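KLTH0A00704p (Lachancea thermotolerans, PDB 4J2G) is the Atg13 of a yeast, an autophagy protein whose HORMA domain, the part described here, probably mediates recruitment of PI 3-kinase. Local coordinates at residues L100-Q111 and R264-N272; I127-D137 and F254-R264. The protein carries 1 engineered substitution. All coordinates share one frame; numbering follows the deposited sequence.

Interaction 1: L100-Q111 and R264-N272; sequences LSPSQQVTLKDQ and RKDCDFHVN
In the small antiparallel sheet of the HORMA domain, Leu108 on strand 105-109 lies under the ring of Phe269 on the edge strand 268-271. The two strand axes approach to 4.6 Å at 154°, and paired amides hold them: Thr107 N and O bond to His270 O and N, and beyond them Gln105 N donates to Asn272 O at 3.1 Å, nearly straight, and Asn272 N donates back to Gln105 O.

Leu108 CD1 sits 3.7 Å from the Phe269 ring centroid, only 3° off the ring normal, a CH-pi contact over the middle of the face. With CG of Leu108 anti to the backbone N (chi1 176°), the bend at chi2 brings CD1 back toward strand 268-271. Val106 CG1 meets Phe269 CD1 obliquely at 3.9 Å on the same apolar side. On the other side, which bears Thr107, Lys109 and His270, the extended aliphatic chain of Lys109 passes the imidazole edge, with CG 3.8 Å from His270 CD2, while Thr107 OG1 comes to 3.5 Å from His270 CB.

Beyond the strands direct pairing gives way to water. One molecule donates to Lys109 O and to Asp266 OD1; a second accepts from Gln111 N at 2.7 Å and donates to the same carboxylate oxygen. OD2 of Asp266 is hydrogen-bonded to Tyr229 OH.

Strand 115-120 pairs with the opposite edge of 105-109, and the apolar side, through Val106 and Phe269, packs on Ile127 of strand 126-136.

Interaction 2: I127-D137 and F254-R264; sequences IMLERWLIQMD and FGSLRISVSYR. Engineered in segment 127-137: Met136 (natural residue Leu). With SO4 (sulfate ion), chain C.
Strands 127-136 and 255-264 run antiparallel, their axes 4.7 Å apart at closest and 169° between directions, with seven consecutive bridges from Glu130 with Tyr263 to the engineered Met136 with Leu257. They are two inner strands of the five-stranded HORMA sheet. Hydrogen-bonded pairs such as Leu133-Ser260, with Ser260 N donating to Leu133 O, alternate with non-hydrogen-bonded ones, placing Trp132, Ile134, Val261 and Ile259 on the side that meets the helices.

The side chains of Trp132 and Val261 run alongside each other in the same direction. Val261 CG2 stands 3.6 Å from the centroid of the indole's five-membered ring and 11° off its normal, while CB rests 3.6 Å from Trp132 CE3. Chi1 of 61° puts CG1 of Val261 between the backbone N and the carbonyl carbon and leaves CG2 anti to N, which directs that methyl over the indole. At the ring edge NE1 donates to Glu130 OE1 at 3.1 Å, reaching it from above the carboxylate plane; the same oxygen accepts from Thr93. Replacing Trp132 with an alanine would probably open a gap between Val261 and helix 158-177, where Leu171 and Leu174 touch the indole, and cost Glu130 one of its donors. Farther along, Ile134 CG2 packs on both Ile259 CG1 and Leu257 CD2.

On the reverse side, Arg131 presents the edge of its guanidinium to a sulfate, probably from the crystallisation liquor, with NH2 2.7 Å from O4, and NH2 also forms a salt bridge with Glu92. Leu129 and Glu130 form a classic bulge against Thr93. Beside it, Arg264, whose NH1 bonds to Lys223 O, grips Met128 O side-on with NE at 3.1 Å and NH2 at 3.3 Å, the oxygen lying in the guanidinium plane.

In the fold
From the N terminus, the chain reaches 100-111 first and then 127-137, continues through helices 158-177 and 179-187 and strands 201-208 and 242-252, and returns along 254-264 directly into 264-272. Interaction 1 closes the outer loop, with 152 residues between its segments; interaction 2 closes a loop of 116 residues nested inside it. Arg264 belongs to both, as the end of the long strand and the start of the link to 268-271. Interaction 2 joins central strands of the five-stranded sheet, while interaction 1 completes the three-stranded one. Their centres are about 26 Å apart, but Phe269 CE2 meets Leu129 CD2 at 3.6 Å, bringing the two sheets together.

Interaction 1: L100-Q111 and R264-N272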
loop_
_atom_site.group_PDB
_atom_site.type_symbol
_atom_site.label_atom_id
_atom_site.label_comp_id
_atom_site.label_asym_id
_atom_site.label_seq_id
_atom_site.Cartn_x
_atom_site.Cartn_y
_atom_site.Cartn_z
ATOM N N LEU A 100 -4.249 -20.157 -9.078
ATOM C CA LEU A 100 -5.265 -21.026 -8.466
ATOM C C LEU A 100 -5.960 -21.895 -9.505
ATOM O O LEU A 100 -6.407 -21.392 -10.532
ATOM C CB LEU A 100 -6.351 -20.189 -7.796
ATOM C CG LEU A 100 -6.371 -19.906 -6.290
ATOM C CD1 LEU A 100 -4.988 -19.911 -5.701
ATOM C CD2 LEU A 100 -7.105 -18.610 -5.960
ATOM N N SER A 101 -6.101 -23.179 -9.203
ATOM C CA SER A 101 -6.985 -24.064 -9.978
ATOM C C SER A 101 -8.464 -23.825 -9.617
ATOM O O SER A 101 -8.756 -23.328 -8.520
ATOM C CB SER A 101 -6.615 -25.534 -9.736
ATOM O OG SER A 101 -6.878 -25.908 -8.397
ATOM N N PRO A 102 -9.397 -24.172 -10.540
ATOM C CA PRO A 102 -10.859 -24.026 -10.414
ATOM C C PRO A 102 -11.542 -24.590 -9.163
ATOM O O PRO A 102 -12.631 -24.114 -8.816
ATOM C CB PRO A 102 -11.381 -24.780 -11.642
ATOM C CG PRO A 102 -10.321 -24.587 -12.665
ATOM C CD PRO A 102 -9.016 -24.553 -11.920
ATOM N N SER A 103 -10.950 -25.598 -8.519
ATOM C CA SER A 103 -11.517 -26.193 -7.288
ATOM C C SER A 103 -11.022 -25.557 -5.953
ATOM O O SER A 103 -11.567 -25.823 -4.860
ATOM C CB SER A 103 -11.210 -27.687 -7.246
ATOM O OG SER A 103 -9.901 -27.926 -6.749
ATOM N N GLN A 104 -9.967 -24.749 -6.047
ATOM C CA GLN A 104 -9.383 -24.078 -4.868
ATOM C C GLN A 104 -10.279 -22.937 -4.315
ATOM O O GLN A 104 -10.698 -22.041 -5.038
ATOM C CB GLN A 104 -7.961 -23.615 -5.189
ATOM C CG GLN A 104 -7.007 -24.797 -5.309
ATOM C CD GLN A 104 -5.557 -24.415 -5.608
ATOM O OE1 GLN A 104 -5.251 -23.740 -6.607
ATOM N NE2 GLN A 104 -4.646 -24.921 -4.784
ATOM N N GLN A 105 -10.597 -23.024 -3.032
ATOM C CA GLN A 105 -11.399 -22.041 -2.329
ATOM C C GLN A 105 -10.440 -21.131 -1.502
ATOM O O GLN A 105 -9.605 -21.638 -0.730
ATOM C CB GLN A 105 -12.359 -22.812 -1.381
ATOM C CG GLN A 105 -13.448 -22.026 -0.647
ATOM C CD GLN A 105 -14.261 -21.064 -1.522
ATOM O OE1 GLN A 105 -14.766 -21.440 -2.585
ATOM N NE2 GLN A 105 -14.425 -19.838 -1.063
ATOM N N VAL A 106 -10.579 -19.815 -1.650
ATOM C CA VAL A 106 -9.978 -18.873 -0.687
ATOM C C VAL A 106 -10.901 -18.546 0.491
ATOM O O VAL A 106 -12.026 -18.088 0.345
ATOM C CB VAL A 106 -9.542 -17.565 -1.373
ATOM C CG1 VAL A 106 -8.897 -16.602 -0.365
ATOM C CG2 VAL A 106 -8.575 -17.895 -2.486
ATOM N N THR A 107 -10.446 -18.881 1.665
ATOM C CA THR A 107 -11.089 -18.413 2.865
ATOM C C THR A 107 -10.169 -17.374 3.658
ATOM O O THR A 107 -8.965 -17.247 3.368
ATOM C CB THR A 107 -11.377 -19.558 3.830
ATOM O OG1 THR A 107 -10.165 -20.271 4.092
ATOM C CG2 THR A 107 -12.473 -20.484 3.306
ATOM N N LEU A 108 -10.807 -16.672 4.574
ATOM C CA LEU A 108 -10.236 -15.681 5.462
ATOM C C LEU A 108 -10.758 -15.998 6.842
ATOM O O LEU A 108 -11.978 -16.179 7.014
ATOM C CB LEU A 108 -10.747 -14.281 5.065
ATOM C CG LEU A 108 -10.284 -13.112 6.010
ATOM C CD1 LEU A 108 -8.704 -13.053 6.054
ATOM C CD2 LEU A 108 -10.882 -11.747 5.517
ATOM N N LYS A 109 -9.855 -16.073 7.815
ATOM C CA LYS A 109 -10.246 -16.231 9.187
ATOM C C LYS A 109 -10.267 -14.937 9.941
ATOM O O LYS A 109 -9.370 -14.103 9.769
ATOM C CB LYS A 109 -9.334 -17.200 9.892
ATOM C CG LYS A 109 -9.415 -18.633 9.443
ATOM C CD LYS A 109 -8.724 -19.558 10.433
ATOM C CE LYS A 109 -9.023 -21.008 10.087
ATOM N NZ LYS A 109 -8.605 -21.946 11.168
ATOM N N ASP A 110 -11.283 -14.750 10.772
ATOM C CA ASP A 110 -11.442 -13.514 11.449
ATOM C C ASP A 110 -10.645 -13.518 12.727
ATOM O O ASP A 110 -9.890 -14.426 12.986
ATOM C CB ASP A 110 -12.909 -13.126 11.693
ATOM C CG ASP A 110 -13.720 -14.154 12.491
ATOM O OD1 ASP A 110 -13.153 -14.953 13.286
ATOM O OD2 ASP A 110 -14.999 -14.179 12.257
ATOM N N GLN A 111 -10.855 -12.528 13.558
ATOM C CA GLN A 111 -9.986 -12.401 14.757
ATOM C C GLN A 111 -10.423 -13.463 15.732
ATOM O O GLN A 111 -9.729 -13.786 16.658
ATOM C CB GLN A 111 -10.120 -11.020 15.372
ATOM C CG GLN A 111 -9.043 -10.683 16.387
ATOM C CD GLN A 111 -9.532 -9.667 17.411
ATOM O OE1 GLN A 111 -10.699 -9.716 17.850
ATOM N NE2 GLN A 111 -8.647 -8.730 17.792
ATOM N N ARG A 264 -6.700 -3.541 4.852
ATOM C CA ARG A 264 -7.593 -4.544 5.408
ATOM C C ARG A 264 -7.028 -5.074 6.747
ATOM O O ARG A 264 -5.919 -5.600 6.780
ATOM C CB ARG A 264 -7.677 -5.654 4.332
ATOM C CG ARG A 264 -8.767 -6.656 4.584
ATOM C CD ARG A 264 -8.738 -7.793 3.526
ATOM N NE ARG A 264 -8.981 -7.287 2.187
ATOM C CZ ARG A 264 -10.178 -6.906 1.698
ATOM N NH1 ARG A 264 -11.279 -6.943 2.412
ATOM N NH2 ARG A 264 -10.265 -6.475 0.454
ATOM N N LYS A 265 -7.754 -4.864 7.857
ATOM C CA LYS A 265 -7.433 -5.418 9.197
ATOM C C LYS A 265 -7.143 -6.908 9.281
ATOM O O LYS A 265 -6.294 -7.333 10.044
ATOM C CB LYS A 265 -8.581 -5.152 10.190
ATOM C CG LYS A 265 -8.820 -3.670 10.564
ATOM C CD LYS A 265 -10.193 -3.512 11.215
ATOM C CE LYS A 265 -10.244 -2.283 12.079
ATOM N NZ LYS A 265 -11.643 -2.112 12.535
ATOM N N ASP A 266 -7.880 -7.720 8.527
ATOM C CA ASP A 266 -7.655 -9.140 8.583
ATOM C C ASP A 266 -6.967 -9.680 7.302
ATOM O O ASP A 266 -7.466 -9.480 6.185
ATOM C CB ASP A 266 -9.041 -9.768 8.703
ATOM C CG ASP A 266 -9.790 -9.260 9.882
ATOM O OD1 ASP A 266 -9.678 -9.955 10.927
ATOM O OD2 ASP A 266 -10.496 -8.206 9.765
ATOM N N CYS A 267 -5.885 -10.438 7.466
ATOM C CA CYS A 267 -5.177 -11.035 6.339
ATOM C C CYS A 267 -4.886 -12.513 6.620
ATOM O O CYS A 267 -4.000 -13.095 6.041
ATOM C CB CYS A 267 -3.827 -10.336 6.157
ATOM S SG CYS A 267 -3.925 -8.641 5.599
ATOM N N ASP A 268 -5.597 -13.133 7.546
ATOM C CA ASP A 268 -5.261 -14.528 7.802
ATOM C C ASP A 268 -6.002 -15.381 6.739
ATOM O O ASP A 268 -6.976 -15.967 7.065
ATOM C CB ASP A 268 -5.666 -14.892 9.238
ATOM C CG ASP A 268 -5.246 -16.322 9.637
ATOM O OD1 ASP A 268 -4.447 -16.962 8.952
ATOM O OD2 ASP A 268 -5.723 -16.806 10.663
ATOM N N PHE A 269 -5.579 -15.284 5.473
ATOM C CA PHE A 269 -6.101 -16.031 4.301
ATOM C C PHE A 269 -5.581 -17.465 4.181
ATOM O O PHE A 269 -4.460 -17.742 4.606
ATOM C CB PHE A 269 -5.732 -15.300 3.006
ATOM C CG PHE A 269 -6.478 -14.016 2.812
ATOM C CD1 PHE A 269 -7.790 -14.007 2.313
ATOM C CD2 PHE A 269 -5.886 -12.796 3.145
ATOM C CE1 PHE A 269 -8.500 -12.799 2.138
ATOM C CE2 PHE A 269 -6.585 -11.578 2.956
ATOM C CZ PHE A 269 -7.902 -11.575 2.470
ATOM N N HIS A 270 -6.403 -18.355 3.603
ATOM C CA HIS A 270 -6.103 -19.775 3.500
ATOM C C HIS A 270 -6.566 -20.233 2.123
ATOM O O HIS A 270 -7.471 -19.667 1.493
ATOM C CB HIS A 270 -6.729 -20.586 4.661
ATOM C CG HIS A 270 -6.119 -20.266 5.992
ATOM N ND1 HIS A 270 -4.822 -20.599 6.315
ATOM C CD2 HIS A 270 -6.579 -19.535 7.036
ATOM C CE1 HIS A 270 -4.529 -20.148 7.524
ATOM N NE2 HIS A 270 -5.583 -19.509 7.990
ATOM N N VAL A 271 -5.873 -21.206 1.601
ATOM C CA VAL A 271 -6.252 -21.745 0.306
ATOM C C VAL A 271 -6.458 -23.260 0.479
ATOM O O VAL A 271 -5.631 -23.956 1.063
ATOM C CB VAL A 271 -5.224 -21.414 -0.771
ATOM C CG1 VAL A 271 -5.817 -21.665 -2.139
ATOM C CG2 VAL A 271 -4.816 -19.939 -0.682
ATOM N N ASN A 272 -7.608 -23.751 0.039
ATOM C CA ASN A 272 -7.880 -25.169 0.173
ATOM C C ASN A 272 -8.350 -25.884 -1.076
ATOM O O ASN A 272 -9.379 -25.513 -1.613
ATOM C CB ASN A 272 -8.800 -25.396 1.352
ATOM C CG ASN A 272 -8.031 -25.390 2.653
ATOM O OD1 ASN A 272 -7.284 -26.325 2.934
ATOM N ND2 ASN A 272 -8.166 -24.325 3.433
HETATM O O HOH W 1 -7.950 -11.996 11.115
HETATM O O HOH W 2 -11.759 -10.187 12.640
#

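Interaction 2: I127-D137 and F254-R264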
loop_
_atom_site.group_PDB
_atom_site.type_symbol
_atom_site.label_atom_id
_atom_site.label_comp_id
_atom_site.label_asym_id
_atom_site.label_seq_id
_atom_site.Cartn_x
_atom_site.Cartn_y
_atom_site.Cartn_z
ATOM N N ILE A 127 -6.748 -10.045 -4.355
ATOM C CA ILE A 127 -7.439 -9.421 -3.227
ATOM C C ILE A 127 -6.570 -8.298 -2.751
ATOM O O ILE A 127 -5.419 -8.540 -2.348
ATOM C CB ILE A 127 -7.654 -10.429 -2.096
ATOM C CG1 ILE A 127 -8.508 -11.580 -2.619
ATOM C CG2 ILE A 127 -8.210 -9.789 -0.785
ATOM C CD1 ILE A 127 -8.355 -12.861 -1.817
HETATM N N MSE A 128 -7.110 -7.078 -2.777
HETATM C CA MSE A 128 -6.407 -5.887 -2.296
HETATM C C MSE A 128 -6.164 -5.986 -0.821
HETATM O O MSE A 128 -7.037 -6.407 -0.081
HETATM C CB MSE A 128 -7.348 -4.722 -2.516
HETATM C CG MSE A 128 -7.163 -4.133 -3.878
HETATM SE SE MSE A 128 -5.368 -3.545 -4.360
HETATM C CE MSE A 128 -5.448 -2.116 -3.014
ATOM N N LEU A 129 -4.976 -5.578 -0.361
ATOM C CA LEU A 129 -4.705 -5.658 1.036
ATOM C C LEU A 129 -4.305 -4.285 1.640
ATOM O O LEU A 129 -4.587 -4.027 2.798
ATOM C CB LEU A 129 -3.535 -6.664 1.238
ATOM C CG LEU A 129 -3.693 -8.113 0.738
ATOM C CD1 LEU A 129 -2.418 -8.898 0.815
ATOM C CD2 LEU A 129 -4.812 -8.819 1.477
ATOM N N GLU A 130 -3.575 -3.475 0.886
ATOM C CA GLU A 130 -3.095 -2.201 1.393
ATOM C C GLU A 130 -3.095 -1.222 0.260
ATOM O O GLU A 130 -2.809 -1.596 -0.895
ATOM C CB GLU A 130 -1.629 -2.251 1.841
ATOM C CG GLU A 130 -1.264 -3.334 2.834
ATOM C CD GLU A 130 0.285 -3.408 3.088
ATOM O OE1 GLU A 130 1.172 -3.161 2.168
ATOM O OE2 GLU A 130 0.603 -3.761 4.237
ATOM N N ARG A 131 -3.337 0.039 0.583
ATOM C CA ARG A 131 -3.100 1.068 -0.445
ATOM C C ARG A 131 -2.410 2.256 0.180
ATOM O O ARG A 131 -2.966 2.875 1.064
ATOM C CB ARG A 131 -4.375 1.496 -1.139
ATOM C CG ARG A 131 -4.155 2.419 -2.350
ATOM C CD ARG A 131 -5.527 2.793 -2.967
ATOM N NE ARG A 131 -6.068 1.724 -3.821
ATOM C CZ ARG A 131 -7.279 1.164 -3.694
ATOM N NH1 ARG A 131 -8.123 1.538 -2.748
ATOM N NH2 ARG A 131 -7.663 0.227 -4.557
ATOM N N TRP A 132 -1.215 2.554 -0.315
ATOM C CA TRP A 132 -0.347 3.626 0.248
ATOM C C TRP A 132 -0.486 4.816 -0.662
ATOM O O TRP A 132 -0.709 4.677 -1.871
ATOM C CB TRP A 132 1.124 3.188 0.194
ATOM C CG TRP A 132 1.471 2.032 1.046
ATOM C CD1 TRP A 132 1.271 0.672 0.746
ATOM C CD2 TRP A 132 2.101 2.071 2.316
ATOM N NE1 TRP A 132 1.703 -0.087 1.789
ATOM C CE2 TRP A 132 2.265 0.724 2.742
ATOM C CE3 TRP A 132 2.549 3.122 3.158
ATOM C CZ2 TRP A 132 2.865 0.378 3.962
ATOM C CZ3 TRP A 132 3.129 2.790 4.347
ATOM C CH2 TRP A 132 3.277 1.409 4.764
ATOM N N LEU A 133 -0.325 5.986 -0.096
ATOM C CA LEU A 133 -0.368 7.224 -0.860
ATOM C C LEU A 133 0.764 8.084 -0.266
ATOM O O LEU A 133 0.788 8.293 0.933
ATOM C CB LEU A 133 -1.640 7.956 -0.512
ATOM C CG LEU A 133 -1.728 9.378 -1.089
ATOM C CD1 LEU A 133 -1.666 9.423 -2.632
ATOM C CD2 LEU A 133 -2.920 10.177 -0.573
ATOM N N ILE A 134 1.663 8.555 -1.112
ATOM C CA ILE A 134 2.783 9.451 -0.738
ATOM C C ILE A 134 2.593 10.630 -1.680
ATOM O O ILE A 134 2.273 10.453 -2.904
ATOM C CB ILE A 134 4.121 8.772 -1.039
ATOM C CG1 ILE A 134 4.165 7.403 -0.317
ATOM C CG2 ILE A 134 5.304 9.675 -0.642
ATOM C CD1 ILE A 134 5.180 6.453 -0.917
ATOM N N GLN A 135 2.667 11.810 -1.097
ATOM C CA GLN A 135 2.202 13.056 -1.700
ATOM C C GLN A 135 2.958 14.250 -1.121
ATOM O O GLN A 135 3.362 14.215 0.062
ATOM C CB GLN A 135 0.858 13.302 -1.068
ATOM C CG GLN A 135 -0.271 13.391 -2.006
ATOM C CD GLN A 135 -1.533 13.565 -1.209
ATOM O OE1 GLN A 135 -1.526 13.512 0.044
ATOM N NE2 GLN A 135 -2.634 13.751 -1.924
HETATM N N MSE A 136 3.063 15.303 -1.918
HETATM C CA MSE A 136 3.523 16.612 -1.476
HETATM C C MSE A 136 2.286 17.517 -1.471
HETATM O O MSE A 136 1.606 17.598 -2.479
HETATM C CB MSE A 136 4.515 16.958 -2.577
HETATM C CG MSE A 136 5.443 18.125 -2.300
HETATM SE SE MSE A 136 6.546 17.793 -0.699
HETATM C CE MSE A 136 6.137 19.607 -0.083
ATOM N N ASP A 137 1.972 18.165 -0.338
ATOM C CA ASP A 137 0.932 19.270 -0.226
ATOM C C ASP A 137 0.179 19.623 -1.505
ATOM O O ASP A 137 0.388 20.693 -2.089
ATOM C CB ASP A 137 1.520 20.572 0.380
ATOM C CG ASP A 137 0.501 21.767 0.409
ATOM O OD1 ASP A 137 0.359 22.516 -0.599
ATOM O OD2 ASP A 137 -0.136 21.995 1.468
ATOM N N PHE A 254 7.952 24.027 0.093
ATOM C CA PHE A 254 7.104 23.643 -1.039
ATOM C C PHE A 254 5.794 22.984 -0.633
ATOM O O PHE A 254 4.982 22.668 -1.489
ATOM C CB PHE A 254 7.854 22.711 -1.965
ATOM C CG PHE A 254 9.281 23.098 -2.165
ATOM C CD1 PHE A 254 9.615 24.225 -2.928
ATOM C CD2 PHE A 254 10.295 22.357 -1.588
ATOM C CE1 PHE A 254 10.938 24.587 -3.126
ATOM C CE2 PHE A 254 11.619 22.716 -1.784
ATOM C CZ PHE A 254 11.940 23.829 -2.556
ATOM N N GLY A 255 5.585 22.796 0.666
ATOM C CA GLY A 255 4.380 22.117 1.151
ATOM C C GLY A 255 4.674 21.035 2.182
ATOM O O GLY A 255 5.772 20.972 2.780
ATOM N N SER A 256 3.690 20.180 2.422
ATOM C CA SER A 256 3.897 19.123 3.399
ATOM C C SER A 256 4.099 17.761 2.751
ATOM O O SER A 256 3.396 17.372 1.779
ATOM C CB SER A 256 2.758 19.093 4.385
ATOM O OG SER A 256 2.844 20.229 5.197
ATOM N N LEU A 257 5.085 17.036 3.246
ATOM C CA LEU A 257 5.219 15.657 2.764
ATOM C C LEU A 257 4.313 14.736 3.604
ATOM O O LEU A 257 4.505 14.617 4.794
ATOM C CB LEU A 257 6.676 15.242 2.769
ATOM C CG LEU A 257 7.231 14.215 1.754
ATOM C CD1 LEU A 257 8.578 13.769 2.299
ATOM C CD2 LEU A 257 6.398 12.964 1.473
ATOM N N ARG A 258 3.296 14.138 2.984
ATOM C CA ARG A 258 2.287 13.333 3.725
ATOM C C ARG A 258 2.307 11.890 3.183
ATOM O O ARG A 258 2.156 11.680 1.961
ATOM C CB ARG A 258 0.856 13.877 3.495
ATOM C CG ARG A 258 0.585 15.280 4.027
ATOM C CD ARG A 258 -0.843 15.743 3.819
ATOM N NE ARG A 258 -1.078 17.157 4.184
ATOM C CZ ARG A 258 -1.121 17.692 5.420
ATOM N NH1 ARG A 258 -0.940 16.973 6.533
ATOM N NH2 ARG A 258 -1.377 18.991 5.550
ATOM N N ILE A 259 2.512 10.925 4.087
ATOM C CA ILE A 259 2.400 9.481 3.813
ATOM C C ILE A 259 1.263 8.894 4.620
ATOM O O ILE A 259 1.197 9.069 5.823
ATOM C CB ILE A 259 3.673 8.709 4.239
ATOM C CG1 ILE A 259 4.840 9.255 3.422
ATOM C CG2 ILE A 259 3.491 7.169 3.945
ATOM C CD1 ILE A 259 6.199 8.953 3.989
ATOM N N SER A 260 0.379 8.199 3.968
ATOM C CA SER A 260 -0.682 7.458 4.665
ATOM C C SER A 260 -0.910 6.053 4.009
ATOM O O SER A 260 -0.451 5.819 2.913
ATOM C CB SER A 260 -1.959 8.263 4.628
ATOM O OG SER A 260 -2.317 8.385 3.235
ATOM N N VAL A 261 -1.573 5.127 4.717
ATOM C CA VAL A 261 -1.854 3.788 4.204
ATOM C C VAL A 261 -3.196 3.393 4.787
ATOM O O VAL A 261 -3.440 3.595 5.953
ATOM C CB VAL A 261 -0.743 2.716 4.532
ATOM C CG1 VAL A 261 -0.586 2.543 6.027
ATOM C CG2 VAL A 261 -1.110 1.339 3.903
ATOM N N SER A 262 -4.060 2.875 3.941
ATOM C CA SER A 262 -5.299 2.175 4.332
ATOM C C SER A 262 -5.103 0.710 4.056
ATOM O O SER A 262 -4.618 0.360 2.980
ATOM C CB SER A 262 -6.425 2.647 3.449
ATOM O OG SER A 262 -6.737 3.972 3.864
ATOM N N TYR A 263 -5.488 -0.139 5.016
ATOM C CA TYR A 263 -5.274 -1.558 4.913
ATOM C C TYR A 263 -6.416 -2.417 5.491
ATOM O O TYR A 263 -7.039 -2.065 6.452
ATOM C CB TYR A 263 -3.942 -1.947 5.526
ATOM C CG TYR A 263 -3.818 -1.558 6.981
ATOM C CD1 TYR A 263 -3.331 -0.280 7.340
ATOM C CD2 TYR A 263 -4.133 -2.437 7.978
ATOM C CE1 TYR A 263 -3.207 0.091 8.671
ATOM C CE2 TYR A 263 -3.995 -2.096 9.341
ATOM C CZ TYR A 263 -3.508 -0.836 9.674
ATOM O OH TYR A 263 -3.416 -0.493 10.999
ATOM N N ARG A 264 -6.700 -3.541 4.852
ATOM C CA ARG A 264 -7.593 -4.544 5.408
ATOM C C ARG A 264 -7.028 -5.074 6.747
ATOM O O ARG A 264 -5.919 -5.600 6.780
ATOM C CB ARG A 264 -7.677 -5.654 4.332
ATOM C CG ARG A 264 -8.767 -6.656 4.584
ATOM C CD ARG A 264 -8.738 -7.793 3.526
ATOM N NE ARG A 264 -8.981 -7.287 2.187
ATOM C CZ ARG A 264 -10.178 -6.906 1.698
ATOM N NH1 ARG A 264 -11.279 -6.943 2.412
ATOM N NH2 ARG A 264 -10.265 -6.475 0.454
HETATM S S SO4 C . -11.121 -0.462 -3.807
HETATM O O1 SO4 C . -11.113 0.946 -3.472
HETATM O O2 SO4 C . -12.232 -0.978 -2.997
HETATM O O3 SO4 C . -11.378 -0.895 -5.201
HETATM O O4 SO4 C . -9.774 -0.986 -3.502
HETATM O O HOH W 3 -3.748 -5.545 4.997
#